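Local coordinates for CBS domain-containing protein (Pyrococcus horikoshii, PDB 2YZQ) that is of unknown function but binds S-adenosylmethionine and, with its four CBS domain repeats, probably senses that or a related adenosyl ligand, at residues I6-P11 with V109-R114. Sequence-based numbering, arbitrary orientation.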
loop_
_atom_site.group_PDB
_atom_site.type_symbol
_atom_site.label_atom_id
_atom_site.label_comp_id
_atom_site.label_asym_id
_atom_site.label_seq_id
_atom_site.Cartn_x
_atom_site.Cartn_y
_atom_site.Cartn_z
ATOM N N ILE A 6 7.500 -13.219 -8.324
ATOM C CA ILE A 6 6.428 -12.353 -7.852
ATOM C C ILE A 6 6.122 -11.145 -8.736
ATOM O O ILE A 6 5.016 -10.605 -8.693
ATOM C CB ILE A 6 6.755 -11.877 -6.412
ATOM C CG1 ILE A 6 7.140 -13.085 -5.547
ATOM C CG2 ILE A 6 5.565 -11.151 -5.796
ATOM C CD1 ILE A 6 6.088 -14.194 -5.506
ATOM N N MET A 7 7.083 -10.732 -9.556
ATOM C CA MET A 7 6.886 -9.568 -10.419
ATOM C C MET A 7 5.886 -9.818 -11.541
ATOM O O MET A 7 5.548 -10.960 -11.845
ATOM C CB MET A 7 8.214 -9.154 -11.055
ATOM C CG MET A 7 8.746 -10.189 -12.044
ATOM S SD MET A 7 10.312 -9.715 -12.782
ATOM C CE MET A 7 10.270 -10.654 -14.328
ATOM N N THR A 8 5.407 -8.733 -12.140
ATOM C CA THR A 8 4.505 -8.815 -13.283
ATOM C C THR A 8 5.451 -8.590 -14.457
ATOM O O THR A 8 6.127 -7.565 -14.519
ATOM C CB THR A 8 3.446 -7.694 -13.274
ATOM O OG1 THR A 8 2.518 -7.915 -12.207
ATOM C CG2 THR A 8 2.690 -7.662 -14.597
ATOM N N GLN A 9 5.515 -9.539 -15.383
ATOM C CA GLN A 9 6.431 -9.392 -16.507
ATOM C C GLN A 9 5.936 -8.501 -17.639
ATOM O O GLN A 9 4.744 -8.238 -17.767
ATOM C CB GLN A 9 6.782 -10.761 -17.087
ATOM C CG GLN A 9 7.172 -11.790 -16.049
ATOM C CD GLN A 9 8.068 -12.862 -16.617
ATOM O OE1 GLN A 9 9.294 -12.745 -16.579
ATOM N NE2 GLN A 9 7.464 -13.908 -17.168
ATOM N N ASN A 10 6.887 -8.034 -18.444
ATOM C CA ASN A 10 6.623 -7.210 -19.616
ATOM C C ASN A 10 5.690 -6.028 -19.382
ATOM O O ASN A 10 4.618 -5.938 -19.976
ATOM C CB ASN A 10 6.064 -8.098 -20.726
ATOM C CG ASN A 10 6.943 -9.302 -20.994
ATOM O OD1 ASN A 10 8.085 -9.165 -21.429
ATOM N ND2 ASN A 10 6.416 -10.494 -20.726
ATOM N N PRO A 11 6.098 -5.094 -18.519
ATOM C CA PRO A 11 5.261 -3.927 -18.241
ATOM C C PRO A 11 5.187 -2.986 -19.434
ATOM O O PRO A 11 6.147 -2.857 -20.198
ATOM C CB PRO A 11 5.966 -3.281 -17.056
ATOM C CG PRO A 11 7.403 -3.561 -17.356
ATOM C CD PRO A 11 7.359 -5.024 -17.759
ATOM N N VAL A 109 4.170 -3.575 -3.902
ATOM C CA VAL A 109 3.906 -4.066 -2.560
ATOM C C VAL A 109 2.702 -4.994 -2.665
ATOM O O VAL A 109 2.661 -6.047 -2.030
ATOM C CB VAL A 109 3.572 -2.909 -1.595
ATOM C CG1 VAL A 109 3.075 -3.469 -0.272
ATOM C CG2 VAL A 109 4.805 -2.054 -1.370
ATOM N N GLY A 110 1.734 -4.594 -3.485
ATOM C CA GLY A 110 0.539 -5.398 -3.681
ATOM C C GLY A 110 0.881 -6.791 -4.176
ATOM O O GLY A 110 0.312 -7.780 -3.712
ATOM N N ASP A 111 1.816 -6.873 -5.118
ATOM C CA ASP A 111 2.226 -8.165 -5.658
ATOM C C ASP A 111 2.802 -9.052 -4.565
ATOM O O ASP A 111 2.521 -10.248 -4.510
ATOM C CB ASP A 111 3.288 -8.004 -6.750
ATOM C CG ASP A 111 2.770 -7.301 -7.984
ATOM O OD1 ASP A 111 1.602 -7.526 -8.365
ATOM O OD2 ASP A 111 3.550 -6.534 -8.589
ATOM N N ILE A 112 3.624 -8.467 -3.702
ATOM C CA ILE A 112 4.238 -9.234 -2.631
ATOM C C ILE A 112 3.171 -9.766 -1.677
ATOM O O ILE A 112 3.231 -10.912 -1.254
ATOM C CB ILE A 112 5.277 -8.382 -1.871
ATOM C CG1 ILE A 112 6.429 -8.034 -2.822
ATOM C CG2 ILE A 112 5.790 -9.140 -0.652
ATOM C CD1 ILE A 112 7.526 -7.199 -2.207
ATOM N N ILE A 113 2.184 -8.938 -1.360
ATOM C CA ILE A 113 1.113 -9.358 -0.462
ATOM C C ILE A 113 0.252 -10.472 -1.065
ATOM O O ILE A 113 0.076 -11.533 -0.462
ATOM C CB ILE A 113 0.176 -8.175 -0.116
ATOM C CG1 ILE A 113 0.961 -7.080 0.609
ATOM C CG2 ILE A 113 -1.005 -8.666 0.721
ATOM C CD1 ILE A 113 1.692 -7.549 1.837
ATOM N N ARG A 114 -0.267 -10.222 -2.260
ATOM C CA ARG A 114 -1.153 -11.164 -2.940
ATOM C C ARG A 114 -0.528 -12.440 -3.498
ATOM O O ARG A 114 -1.114 -13.520 -3.387
ATOM C CB ARG A 114 -1.884 -10.437 -4.074
ATOM C CG ARG A 114 -2.787 -9.304 -3.605
ATOM C CD ARG A 114 -3.237 -8.433 -4.768
ATOM N NE ARG A 114 -2.116 -7.698 -5.352
ATOM C CZ ARG A 114 -2.236 -6.780 -6.306
ATOM N NH1 ARG A 114 -3.433 -6.479 -6.795
ATOM N NH2 ARG A 114 -1.161 -6.156 -6.767
HETATM O O HOH W 1 2.855 -5.579 -10.899
#
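D111 OD2 is gripped twice: a water donates to it at 2.6 Å and leads on to T8 OG1, 2.7 Å from that water, and the backbone N-H of T108, the residue just before helix 109-117, bonds to it as well. The other carboxylate oxygen, OD1, forms a salt bridge with R114 NH2 at 3.5 Å. R114 is steadied in turn by its NE, 2.9 Å from G110 O, coming in from well above the carbonyl plane, and that oxygen also takes the helical bond from R114 N. Directly, T8 and D111 only approach, their side chains crossing at about a right angle with OG1 4.0 Å from OD1. R115 NH1 bonds both to T8 OG1 and to I6 O, tying the end of helix 3-6 and the start of strand 8-9 to helix 109-117. Beside these polar groups, I6 swings CG2 anti to its backbone N and lays that methyl against the helix backbone, 3.4 Å from D111 O, with CG1 of I112 4.4 Å away; L107 lies against both isoleucines. Strand 8-9 adds an antiparallel edge strand to the sheet of 103-108, 93-97 and 72-74, so a segment from the first CBS range joins strands of the second. With R114 paired to OD1, R115 a longer and weaker partner, and the T108 N-H on OD2, D111 is probably held as the anion.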